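Local coordinates for endoglucanase E-5 (Thermobifida fusca, PDB 2CKS), which hydrolyses internal beta-1,4-glucosidic linkages in cellulose, lichenin and cereal beta-D-glucans through its family 5 glycoside hydrolase catalytic domain, at residues 69-74 and 115-120; 100-105 and 109-114; 154-159 and 192-197; 201-206 and 249-254. All coordinates share one frame; numbering follows the deposited sequence.

In the fold
The chain is the catalytic domain of the enzyme, a (beta/alpha)8 barrel of eight parallel strands. From the N terminus, interaction 1 comes first: the loop 69-74, after strand 59-65, meets helix 112-126 and closes a long loop around helix 75-90 and strand 95-101. Interaction 2 falls within that loop, a short closure from the end of strand 95-101 to the start of the same helix, and its W100 packs on Y71 and F118 of interaction 1. Interaction 3 follows in series, joining helix 145-162 to the segment leading into strand 199-206. Interaction 4 then ties that strand to helix 245-258, and the Y201 hydroxyl probably bonds V194 N of interaction 3.

Interaction 1. Residues 69-74 and 115-120; sequences DGYETN and AKTFFA
The rings of Y71 and F118 meet obliquely, their planes 78° apart and their centroids 5.7 Å from each other. Y71 CE1 comes to 3.8 Å from F118 CD1, while the Y71 hydroxyl end lies beside the root of the phenylalanine, OH to F118 CB 4.0 Å. Next along the helix, F119 offers one ring face to F118 CD2. W100 joins the cluster, edge-to-face with Y71. Both contacting rings leave their backbones anti to N (chi1 175° for Y71, 170° for F118), which directs both toward the other segment. In the (beta/alpha)8 fold, this pair links the loop after strand 59-65 to helix 112-126 on the outside of the barrel; Y71 and F118 both also touch T79 of helix 75-90 and M64 of strand 59-65. With an alanine at Y71, F118 and the W100 ring would probably lose a shared aromatic neighbour, leaving a gap between loop and helix. The loop itself is tightened by a 3-10 turn over 71-73, where G70 O accepts from both T73 N and T73 OG1, the latter at 2.7 Å in the carbonyl plane. N74 then N-caps helix 75-90.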
# COMPACT_ATOMS: atom_id res chain seq x y z
N ASP A 69 -13.48 -2.38 -13.91
CA ASP A 69 -13.58 -3.83 -14.13
C ASP A 69 -13.12 -4.67 -12.94
O ASP A 69 -12.86 -5.87 -13.08
CB ASP A 69 -12.83 -4.24 -15.40
CG ASP A 69 -13.40 -3.59 -16.65
OD1 ASP A 69 -12.61 -3.06 -17.46
OD2 ASP A 69 -14.62 -3.56 -16.89
N GLY A 70 -13.10 -4.05 -11.76
CA GLY A 70 -12.67 -4.70 -10.55
C GLY A 70 -13.80 -5.33 -9.76
O GLY A 70 -14.72 -5.91 -10.32
N TYR A 71 -13.71 -5.22 -8.44
CA TYR A 71 -14.57 -5.93 -7.50
C TYR A 71 -16.05 -5.89 -7.85
O TYR A 71 -16.72 -6.92 -7.77
CB TYR A 71 -14.33 -5.36 -6.10
CG TYR A 71 -15.22 -5.89 -5.00
CD1 TYR A 71 -14.82 -6.94 -4.19
CD2 TYR A 71 -16.47 -5.32 -4.76
CE1 TYR A 71 -15.65 -7.42 -3.16
CE2 TYR A 71 -17.30 -5.79 -3.75
CZ TYR A 71 -16.89 -6.82 -2.95
OH TYR A 71 -17.73 -7.27 -1.96
N GLU A 72 -16.56 -4.73 -8.25
CA GLU A 72 -18.00 -4.58 -8.50
C GLU A 72 -18.52 -5.53 -9.57
O GLU A 72 -19.71 -5.86 -9.57
CB GLU A 72 -18.35 -3.13 -8.86
CG GLU A 72 -17.98 -2.73 -10.28
CD GLU A 72 -18.28 -1.27 -10.58
OE1 GLU A 72 -18.97 -0.60 -9.76
OE2 GLU A 72 -17.82 -0.79 -11.64
N THR A 73 -17.66 -5.96 -10.48
CA THR A 73 -18.05 -6.87 -11.56
C THR A 73 -18.21 -8.33 -11.11
O THR A 73 -18.88 -9.10 -11.79
CB THR A 73 -17.05 -6.83 -12.76
OG1 THR A 73 -15.77 -7.31 -12.36
CG2 THR A 73 -16.80 -5.42 -13.24
N ASN A 74 -17.59 -8.70 -9.99
CA ASN A 74 -17.69 -10.07 -9.46
C ASN A 74 -17.24 -10.12 -8.00
O ASN A 74 -16.18 -10.66 -7.70
CB ASN A 74 -16.83 -11.02 -10.31
CG ASN A 74 -16.97 -12.47 -9.90
OD1 ASN A 74 -17.81 -12.83 -9.08
ND2 ASN A 74 -16.12 -13.32 -10.48
N ALA A 115 -17.56 -1.86 0.82
CA ALA A 115 -16.37 -1.94 1.66
C ALA A 115 -16.69 -2.64 2.98
O ALA A 115 -15.92 -3.47 3.45
CB ALA A 115 -15.80 -0.56 1.92
N LYS A 116 -17.85 -2.33 3.55
CA LYS A 116 -18.25 -2.96 4.79
C LYS A 116 -18.44 -4.45 4.58
O LYS A 116 -18.03 -5.25 5.41
CB LYS A 116 -19.55 -2.35 5.33
CG LYS A 116 -19.43 -0.95 5.85
CD LYS A 116 -20.75 -0.51 6.46
CE LYS A 116 -20.68 0.86 7.09
NZ LYS A 116 -21.99 1.22 7.70
N THR A 117 -19.06 -4.84 3.48
CA THR A 117 -19.26 -6.26 3.18
C THR A 117 -17.94 -6.99 2.98
O THR A 117 -17.72 -8.05 3.55
CB THR A 117 -20.14 -6.39 1.94
OG1 THR A 117 -21.43 -5.87 2.24
CG2 THR A 117 -20.39 -7.85 1.57
N PHE A 118 -17.06 -6.40 2.19
CA PHE A 118 -15.78 -7.02 1.88
C PHE A 118 -14.91 -7.12 3.13
O PHE A 118 -14.40 -8.18 3.45
CB PHE A 118 -15.06 -6.24 0.78
CG PHE A 118 -13.63 -6.67 0.54
CD1 PHE A 118 -13.33 -7.82 -0.17
CD2 PHE A 118 -12.57 -5.90 1.01
CE1 PHE A 118 -12.01 -8.20 -0.37
CE2 PHE A 118 -11.27 -6.27 0.80
CZ PHE A 118 -10.99 -7.40 0.11
N PHE A 119 -14.73 -6.01 3.84
CA PHE A 119 -13.86 -5.99 5.01
C PHE A 119 -14.40 -6.84 6.16
O PHE A 119 -13.63 -7.44 6.88
CB PHE A 119 -13.54 -4.55 5.45
CG PHE A 119 -12.47 -3.89 4.63
CD1 PHE A 119 -11.17 -4.39 4.64
CD2 PHE A 119 -12.74 -2.79 3.84
CE1 PHE A 119 -10.18 -3.80 3.88
CE2 PHE A 119 -11.75 -2.19 3.08
CZ PHE A 119 -10.47 -2.70 3.11
N ALA A 120 -15.72 -6.93 6.30
CA ALA A 120 -16.29 -7.83 7.30
C ALA A 120 -15.86 -9.26 7.01
O ALA A 120 -15.46 -9.99 7.91
CB ALA A 120 -17.79 -7.73 7.33

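Interaction 2. Residues 100-105 and 109-114; sequences WHILTP and HYNLDR
W100, near the end of strand 95-101, faces N111 and R114 at the start of helix 112-126, and the two backbones approach to 7.8 Å between the CA atoms of I102 and N111 and to 6.9 Å between those of P105 and Y110. The indole lies against the first turn along its NE1, CZ2 and CH2 atoms: W100 CZ2 is 3.7 Å from R114 CB, CH2 packs against the R114 carbonyl, and NE1 is near N111 CB. An alanine in place of W100 would probably open a gap beneath that turn and leave Y71 and F118 without their common partner. This is the beta-to-alpha half of a beta-alpha-beta unit of the barrel, strand 95-101 to helix 112-126 to strand 132-135, and I102 lies about 6 Å, side chain to side chain, from E139, the probable proton donor. N111 carries the polar part of the contact. The R114 chain bends at chi3 (-79°), bringing NE and NH2 back to N111 OD1 in a side-on grip, NE at 3.0 Å on a lone pair in the carbonyl plane and NH2 tilted 32° from that plane. N111 ND2 gives to a water that in turn donates to P105 O, and also to Q67, and the bonds at both ends hold the amide against turning. I102 and N111 run past each other in opposite directions, CG2 3.6 Å from ND2. P105, after a cis peptide bond, sets CG over the Y110 ring, 3.5 Å from its centroid and 4° off the normal, a CH-pi contact.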
# COMPACT_ATOMS: atom_id res chain seq x y z
N TRP A 100 -8.22 -1.70 -0.62
CA TRP A 100 -9.50 -1.31 -1.22
C TRP A 100 -9.23 -0.13 -2.15
O TRP A 100 -9.20 1.02 -1.73
CB TRP A 100 -10.45 -0.96 -0.07
CG TRP A 100 -11.86 -0.72 -0.49
CD1 TRP A 100 -12.50 0.48 -0.57
CD2 TRP A 100 -12.81 -1.71 -0.87
NE1 TRP A 100 -13.80 0.30 -0.97
CE2 TRP A 100 -14.01 -1.04 -1.17
CE3 TRP A 100 -12.76 -3.10 -0.99
CZ2 TRP A 100 -15.15 -1.72 -1.58
CZ3 TRP A 100 -13.89 -3.77 -1.39
CH2 TRP A 100 -15.07 -3.09 -1.68
N HIS A 101 -9.01 -0.44 -3.42
CA HIS A 101 -8.33 0.47 -4.33
C HIS A 101 -9.29 1.38 -5.07
O HIS A 101 -9.47 1.29 -6.28
CB HIS A 101 -7.43 -0.30 -5.30
CG HIS A 101 -6.38 0.53 -5.94
ND1 HIS A 101 -5.14 0.73 -5.38
CD2 HIS A 101 -6.38 1.22 -7.11
CE1 HIS A 101 -4.42 1.50 -6.18
NE2 HIS A 101 -5.15 1.81 -7.24
N ILE A 102 -9.91 2.27 -4.30
CA ILE A 102 -10.77 3.29 -4.88
C ILE A 102 -9.92 4.36 -5.54
O ILE A 102 -8.79 4.63 -5.10
CB ILE A 102 -11.73 3.89 -3.83
CG1 ILE A 102 -10.97 4.66 -2.73
CG2 ILE A 102 -12.62 2.81 -3.23
CD1 ILE A 102 -11.15 6.17 -2.80
N LEU A 103 -10.45 4.93 -6.61
CA LEU A 103 -9.75 5.95 -7.37
C LEU A 103 -10.74 6.86 -8.09
O LEU A 103 -10.74 8.08 -7.88
CB LEU A 103 -8.80 5.29 -8.37
CG LEU A 103 -7.98 6.22 -9.26
CD1 LEU A 103 -7.22 7.26 -8.44
CD2 LEU A 103 -7.03 5.41 -10.13
N THR A 104 -11.59 6.26 -8.92
CA THR A 104 -12.65 6.96 -9.64
C THR A 104 -13.91 6.09 -9.64
O THR A 104 -13.90 5.01 -10.24
CB THR A 104 -12.23 7.24 -11.12
OG1 THR A 104 -11.00 7.97 -11.17
CG2 THR A 104 -13.25 8.15 -11.81
N PRO A 105 -15.00 6.51 -8.99
CA PRO A 105 -15.13 7.75 -8.22
C PRO A 105 -14.18 7.91 -7.02
O PRO A 105 -13.81 6.93 -6.37
CB PRO A 105 -16.58 7.69 -7.72
CG PRO A 105 -17.26 6.79 -8.65
CD PRO A 105 -16.25 5.74 -9.03
N HIS A 109 -17.03 7.20 0.07
CA HIS A 109 -18.38 6.82 0.43
C HIS A 109 -19.15 6.14 -0.72
O HIS A 109 -20.06 5.35 -0.47
CB HIS A 109 -19.18 8.01 0.97
CG HIS A 109 -20.26 7.62 1.92
ND1 HIS A 109 -21.39 6.93 1.52
CD2 HIS A 109 -20.40 7.82 3.25
CE1 HIS A 109 -22.17 6.71 2.57
NE2 HIS A 109 -21.59 7.25 3.63
N TYR A 110 -18.78 6.44 -1.96
CA TYR A 110 -19.37 5.76 -3.12
C TYR A 110 -19.31 4.23 -2.99
O TYR A 110 -20.19 3.52 -3.49
CB TYR A 110 -18.65 6.21 -4.39
CG TYR A 110 -19.28 5.72 -5.66
CD1 TYR A 110 -20.29 6.45 -6.28
CD2 TYR A 110 -18.89 4.52 -6.24
CE1 TYR A 110 -20.87 6.00 -7.44
CE2 TYR A 110 -19.48 4.06 -7.41
CZ TYR A 110 -20.46 4.81 -8.01
OH TYR A 110 -21.06 4.35 -9.17
N ASN A 111 -18.27 3.73 -2.34
CA ASN A 111 -18.04 2.30 -2.19
C ASN A 111 -18.15 1.80 -0.75
O ASN A 111 -17.70 0.70 -0.45
CB ASN A 111 -16.65 1.97 -2.76
CG ASN A 111 -16.63 1.99 -4.26
OD1 ASN A 111 -17.39 1.26 -4.90
ND2 ASN A 111 -15.81 2.85 -4.84
N LEU A 112 -18.78 2.59 0.12
CA LEU A 112 -18.86 2.25 1.54
C LEU A 112 -19.61 0.95 1.82
O LEU A 112 -19.14 0.12 2.58
CB LEU A 112 -19.52 3.39 2.33
CG LEU A 112 -19.77 3.07 3.81
CD1 LEU A 112 -18.47 2.81 4.53
CD2 LEU A 112 -20.53 4.19 4.48
N ASP A 113 -20.79 0.79 1.23
CA ASP A 113 -21.61 -0.40 1.47
C ASP A 113 -20.85 -1.66 1.07
O ASP A 113 -20.81 -2.63 1.83
CB ASP A 113 -22.94 -0.29 0.72
CG ASP A 113 -23.97 -1.31 1.19
OD1 ASP A 113 -24.04 -1.60 2.40
OD2 ASP A 113 -24.77 -1.87 0.39
N ARG A 114 -20.21 -1.63 -0.11
CA ARG A 114 -19.36 -2.73 -0.57
C ARG A 114 -18.17 -2.95 0.36
O ARG A 114 -17.81 -4.09 0.63
CB ARG A 114 -18.79 -2.44 -1.96
CG ARG A 114 -19.69 -2.81 -3.09
CD ARG A 114 -19.06 -2.52 -4.43
NE ARG A 114 -19.17 -1.10 -4.75
CZ ARG A 114 -20.16 -0.56 -5.43
NH1 ARG A 114 -21.16 -1.32 -5.88
NH2 ARG A 114 -20.17 0.75 -5.65
O HOH W 1 -14.84 5.51 -4.04

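Interaction 3. Residues 154-159 and 192-197; sequences EVIPVI and NPVNAS
I156 and V194 reach toward each other tip to tip, the end methyl of one meeting a branch of the other: I156 CD1 lies 3.6 Å from V194 CG1. The isoleucine gets there by an extended end, with CG1 anti to its carbonyl carbon (chi1 -74°) and CD1 continuing outward (chi2 164°). That same first torsion turns the second branch, CG2, another way, and it comes to 4.2 Å from A196 CB. One side chain of helix 145-162 therefore meets two residues of the 192-197 segment with its two branches. Between them N195 is the centre of an inverse gamma turn, closed by a weak bond from A196 N to V194 O (2.9 Å). The helix is kinked here, since P157 has no N-H to give to the turn before and V158 N makes a weak bond to V155 O, a shorter step than the usual helical one. This contact joins a buried side chain of helix 145-162 to the connection between helix 187-191 and strand 199-206, on the periphery of the (beta/alpha)8 barrel. Polar bonds flank it: E153 accepts from N195 N, and K149 and R160 give to P193 O and S197 O. Within the contact only methyl carbons meet, so it rests on shape and the burial of apolar surface, while the directional bonds come from those three helix side chains, which hold the backbone of 192-197.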
# COMPACT_ATOMS: atom_id res chain seq x y z
N GLU A 154 -16.83 5.09 9.82
CA GLU A 154 -17.88 4.13 9.44
C GLU A 154 -17.32 2.72 9.18
O GLU A 154 -17.96 1.73 9.50
CB GLU A 154 -18.66 4.63 8.21
CG GLU A 154 -19.46 5.90 8.47
CD GLU A 154 -20.09 6.51 7.22
OE1 GLU A 154 -19.39 7.14 6.42
OE2 GLU A 154 -21.30 6.35 7.05
N VAL A 155 -16.12 2.62 8.59
CA VAL A 155 -15.56 1.33 8.20
C VAL A 155 -14.75 0.69 9.32
O VAL A 155 -14.79 -0.52 9.51
CB VAL A 155 -14.67 1.46 6.94
CG1 VAL A 155 -14.03 0.13 6.56
CG2 VAL A 155 -15.48 1.99 5.79
N ILE A 156 -14.01 1.50 10.07
CA ILE A 156 -13.12 0.99 11.11
C ILE A 156 -13.83 0.06 12.10
O ILE A 156 -13.32 -1.01 12.38
CB ILE A 156 -12.33 2.14 11.81
CG1 ILE A 156 -11.24 2.66 10.87
CG2 ILE A 156 -11.67 1.67 13.12
CD1 ILE A 156 -10.68 3.99 11.26
N PRO A 157 -14.99 0.44 12.64
CA PRO A 157 -15.70 -0.44 13.58
C PRO A 157 -16.12 -1.78 12.99
O PRO A 157 -16.20 -2.75 13.74
CB PRO A 157 -16.93 0.38 13.98
CG PRO A 157 -16.65 1.74 13.61
CD PRO A 157 -15.68 1.73 12.48
N VAL A 158 -16.40 -1.84 11.69
CA VAL A 158 -16.75 -3.10 11.04
C VAL A 158 -15.55 -4.05 11.12
O VAL A 158 -15.70 -5.22 11.45
CB VAL A 158 -17.17 -2.88 9.57
CG1 VAL A 158 -17.36 -4.21 8.87
CG2 VAL A 158 -18.44 -2.04 9.51
N ILE A 159 -14.36 -3.54 10.83
CA ILE A 159 -13.15 -4.34 10.94
C ILE A 159 -12.82 -4.70 12.39
O ILE A 159 -12.54 -5.86 12.70
CB ILE A 159 -11.96 -3.59 10.29
CG1 ILE A 159 -12.18 -3.50 8.78
CG2 ILE A 159 -10.64 -4.29 10.59
CD1 ILE A 159 -11.29 -2.52 8.09
N ASN A 192 -7.57 17.22 13.25
CA ASN A 192 -8.84 16.50 13.26
C ASN A 192 -8.60 15.02 12.92
O ASN A 192 -9.03 14.54 11.88
CB ASN A 192 -9.79 17.15 12.24
CG ASN A 192 -11.21 16.63 12.35
OD1 ASN A 192 -11.60 16.04 13.36
ND2 ASN A 192 -12.00 16.87 11.30
N PRO A 193 -7.91 14.30 13.79
CA PRO A 193 -7.48 12.94 13.46
C PRO A 193 -8.64 11.94 13.50
O PRO A 193 -9.66 12.19 14.15
CB PRO A 193 -6.44 12.63 14.52
CG PRO A 193 -6.85 13.44 15.69
CD PRO A 193 -7.46 14.70 15.14
N VAL A 194 -8.48 10.83 12.80
CA VAL A 194 -9.42 9.72 12.92
C VAL A 194 -9.43 9.29 14.40
O VAL A 194 -8.37 9.14 15.00
CB VAL A 194 -9.01 8.55 12.00
CG1 VAL A 194 -9.85 7.31 12.28
CG2 VAL A 194 -9.15 8.97 10.55
N ASN A 195 -10.63 9.13 14.95
CA ASN A 195 -10.84 8.81 16.37
C ASN A 195 -10.73 7.30 16.59
O ASN A 195 -11.68 6.62 16.93
CB ASN A 195 -12.21 9.35 16.85
CG ASN A 195 -12.39 9.28 18.36
OD1 ASN A 195 -11.62 9.86 19.14
ND2 ASN A 195 -13.44 8.58 18.79
N ALA A 196 -9.54 6.79 16.32
CA ALA A 196 -9.19 5.41 16.56
C ALA A 196 -7.68 5.38 16.68
O ALA A 196 -7.00 6.30 16.21
CB ALA A 196 -9.64 4.52 15.44
N SER A 197 -7.18 4.34 17.31
CA SER A 197 -5.76 4.14 17.40
C SER A 197 -5.36 2.88 16.65
O SER A 197 -6.20 2.20 16.04
CB SER A 197 -5.34 4.10 18.85
OG SER A 197 -5.60 5.36 19.43

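Interaction 4. Residues 201-206 and 249-254; sequences YAFHFY and DRYIDL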
# COMPACT_ATOMS: atom_id res chain seq x y z
N TYR A 201 -1.64 6.67 8.30
CA TYR A 201 -2.19 7.49 7.22
C TYR A 201 -1.33 7.30 5.99
O TYR A 201 -0.10 7.24 6.08
CB TYR A 201 -2.21 8.96 7.65
CG TYR A 201 -3.14 9.20 8.81
CD1 TYR A 201 -2.68 9.12 10.11
CD2 TYR A 201 -4.48 9.50 8.61
CE1 TYR A 201 -3.53 9.35 11.18
CE2 TYR A 201 -5.33 9.73 9.67
CZ TYR A 201 -4.85 9.66 10.95
OH TYR A 201 -5.71 9.89 12.00
N ALA A 202 -1.98 7.20 4.84
CA ALA A 202 -1.26 6.93 3.60
C ALA A 202 -0.71 8.19 2.94
O ALA A 202 -1.35 9.25 2.94
CB ALA A 202 -2.17 6.20 2.64
N PHE A 203 0.47 8.05 2.34
CA PHE A 203 1.04 9.06 1.46
C PHE A 203 1.54 8.40 0.19
O PHE A 203 2.17 7.34 0.23
CB PHE A 203 2.19 9.78 2.16
CG PHE A 203 2.82 10.86 1.33
CD1 PHE A 203 2.10 12.00 0.97
CD2 PHE A 203 4.14 10.75 0.91
CE1 PHE A 203 2.69 13.00 0.21
CE2 PHE A 203 4.73 11.75 0.15
CZ PHE A 203 4.01 12.88 -0.19
N HIS A 204 1.23 9.02 -0.94
CA HIS A 204 1.63 8.55 -2.25
C HIS A 204 2.40 9.64 -2.97
O HIS A 204 2.02 10.80 -2.92
CB HIS A 204 0.41 8.21 -3.10
CG HIS A 204 -0.38 7.04 -2.59
ND1 HIS A 204 -1.44 6.52 -3.29
CD2 HIS A 204 -0.26 6.30 -1.47
CE1 HIS A 204 -1.95 5.50 -2.61
NE2 HIS A 204 -1.25 5.35 -1.50
N PHE A 205 3.45 9.26 -3.67
CA PHE A 205 4.23 10.22 -4.44
C PHE A 205 4.85 9.55 -5.66
O PHE A 205 5.09 8.35 -5.67
CB PHE A 205 5.32 10.86 -3.58
CG PHE A 205 6.43 9.92 -3.17
CD1 PHE A 205 7.53 9.71 -4.00
CD2 PHE A 205 6.37 9.23 -1.96
CE1 PHE A 205 8.55 8.83 -3.64
CE2 PHE A 205 7.39 8.35 -1.59
CZ PHE A 205 8.48 8.14 -2.43
N TYR A 206 5.16 10.37 -6.66
CA TYR A 206 5.82 9.95 -7.88
C TYR A 206 6.96 10.94 -8.07
O TYR A 206 6.73 12.11 -8.35
CB TYR A 206 4.81 9.93 -9.04
CG TYR A 206 3.89 8.75 -8.92
CD1 TYR A 206 4.20 7.54 -9.52
CD2 TYR A 206 2.75 8.80 -8.12
CE1 TYR A 206 3.38 6.43 -9.39
CE2 TYR A 206 1.92 7.69 -7.96
CZ TYR A 206 2.25 6.51 -8.60
OH TYR A 206 1.45 5.39 -8.48
N ASP A 249 15.71 8.81 -4.43
CA ASP A 249 16.66 8.44 -3.38
C ASP A 249 16.53 9.37 -2.16
O ASP A 249 16.78 8.95 -1.03
CB ASP A 249 18.11 8.50 -3.91
CG ASP A 249 18.48 7.31 -4.78
OD1 ASP A 249 17.75 6.30 -4.80
OD2 ASP A 249 19.51 7.31 -5.50
N ARG A 250 16.16 10.63 -2.37
CA ARG A 250 15.90 11.54 -1.26
C ARG A 250 14.72 11.06 -0.43
O ARG A 250 14.77 11.07 0.79
CB ARG A 250 15.67 12.97 -1.74
CG ARG A 250 16.88 13.58 -2.43
CD ARG A 250 16.62 14.92 -3.05
NE ARG A 250 16.23 15.91 -2.06
CZ ARG A 250 15.72 17.10 -2.34
NH1 ARG A 250 15.53 17.48 -3.61
NH2 ARG A 250 15.39 17.92 -1.35
N TYR A 251 13.66 10.62 -1.10
CA TYR A 251 12.51 10.02 -0.41
C TYR A 251 12.92 8.74 0.33
O TYR A 251 12.52 8.52 1.47
CB TYR A 251 11.40 9.69 -1.41
CG TYR A 251 10.55 10.84 -1.87
CD1 TYR A 251 9.48 11.29 -1.10
CD2 TYR A 251 10.79 11.46 -3.08
CE1 TYR A 251 8.67 12.32 -1.53
CE2 TYR A 251 9.98 12.50 -3.53
CZ TYR A 251 8.93 12.93 -2.74
OH TYR A 251 8.12 13.95 -3.18
N ILE A 252 13.72 7.90 -0.32
CA ILE A 252 14.15 6.64 0.28
C ILE A 252 14.97 6.90 1.54
O ILE A 252 14.79 6.22 2.54
CB ILE A 252 14.96 5.78 -0.73
CG1 ILE A 252 14.02 5.23 -1.80
CG2 ILE A 252 15.72 4.66 -0.02
CD1 ILE A 252 13.19 4.04 -1.36
N ASP A 253 15.85 7.88 1.48
CA ASP A 253 16.69 8.20 2.63
C ASP A 253 15.86 8.77 3.78
O ASP A 253 16.10 8.44 4.93
CB ASP A 253 17.82 9.15 2.24
CG ASP A 253 18.84 8.48 1.33
OD1 ASP A 253 19.63 9.20 0.70
OD2 ASP A 253 18.91 7.24 1.17
N LEU A 254 14.86 9.59 3.46
CA LEU A 254 13.98 10.15 4.47
C LEU A 254 13.17 9.04 5.12
O LEU A 254 13.07 8.96 6.34
CB LEU A 254 13.05 11.20 3.87
CG LEU A 254 12.20 12.01 4.86
CD1 LEU A 254 10.82 11.38 5.07
CD2 LEU A 254 12.91 12.21 6.21
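Strand 199-206 of the (beta/alpha)8 barrel meets helix 245-258 here, in the layer of side chains between the barrel sheet and its outer helices. The contact centres on a face-to-face stack of F205 on Y251, planes 8° apart and centroids 3.7 Å from each other. F205 CE1 sits 3.3 Å from Y251 CG, and the two side chains run past each other in opposite directions, so that F205 CZ comes to 3.5 Å from Y251 CB while Y251 OH lies 4.2 Å from F205 CB. F205 takes the crowded position, CG between the backbone N and the carbonyl carbon: chi1 68° swings the ring toward the helix, and chi2 87° turns its face to the tyrosine. F203 brings its edge to the same ring, CE2 to Y251 CE1 at 4.3 Å. Y251 OH is hydrogen-bonded to H210 O, which satisfies the polar end of a buried ring. The intervening H204 points the other way, bonding E139, and Y206 OH bonds E231; these are the probable proton donor and nucleophile. F205 also touches V229 and F232 of strand 227-233, while Y214 and L215 of helix 212-224 cover Y251.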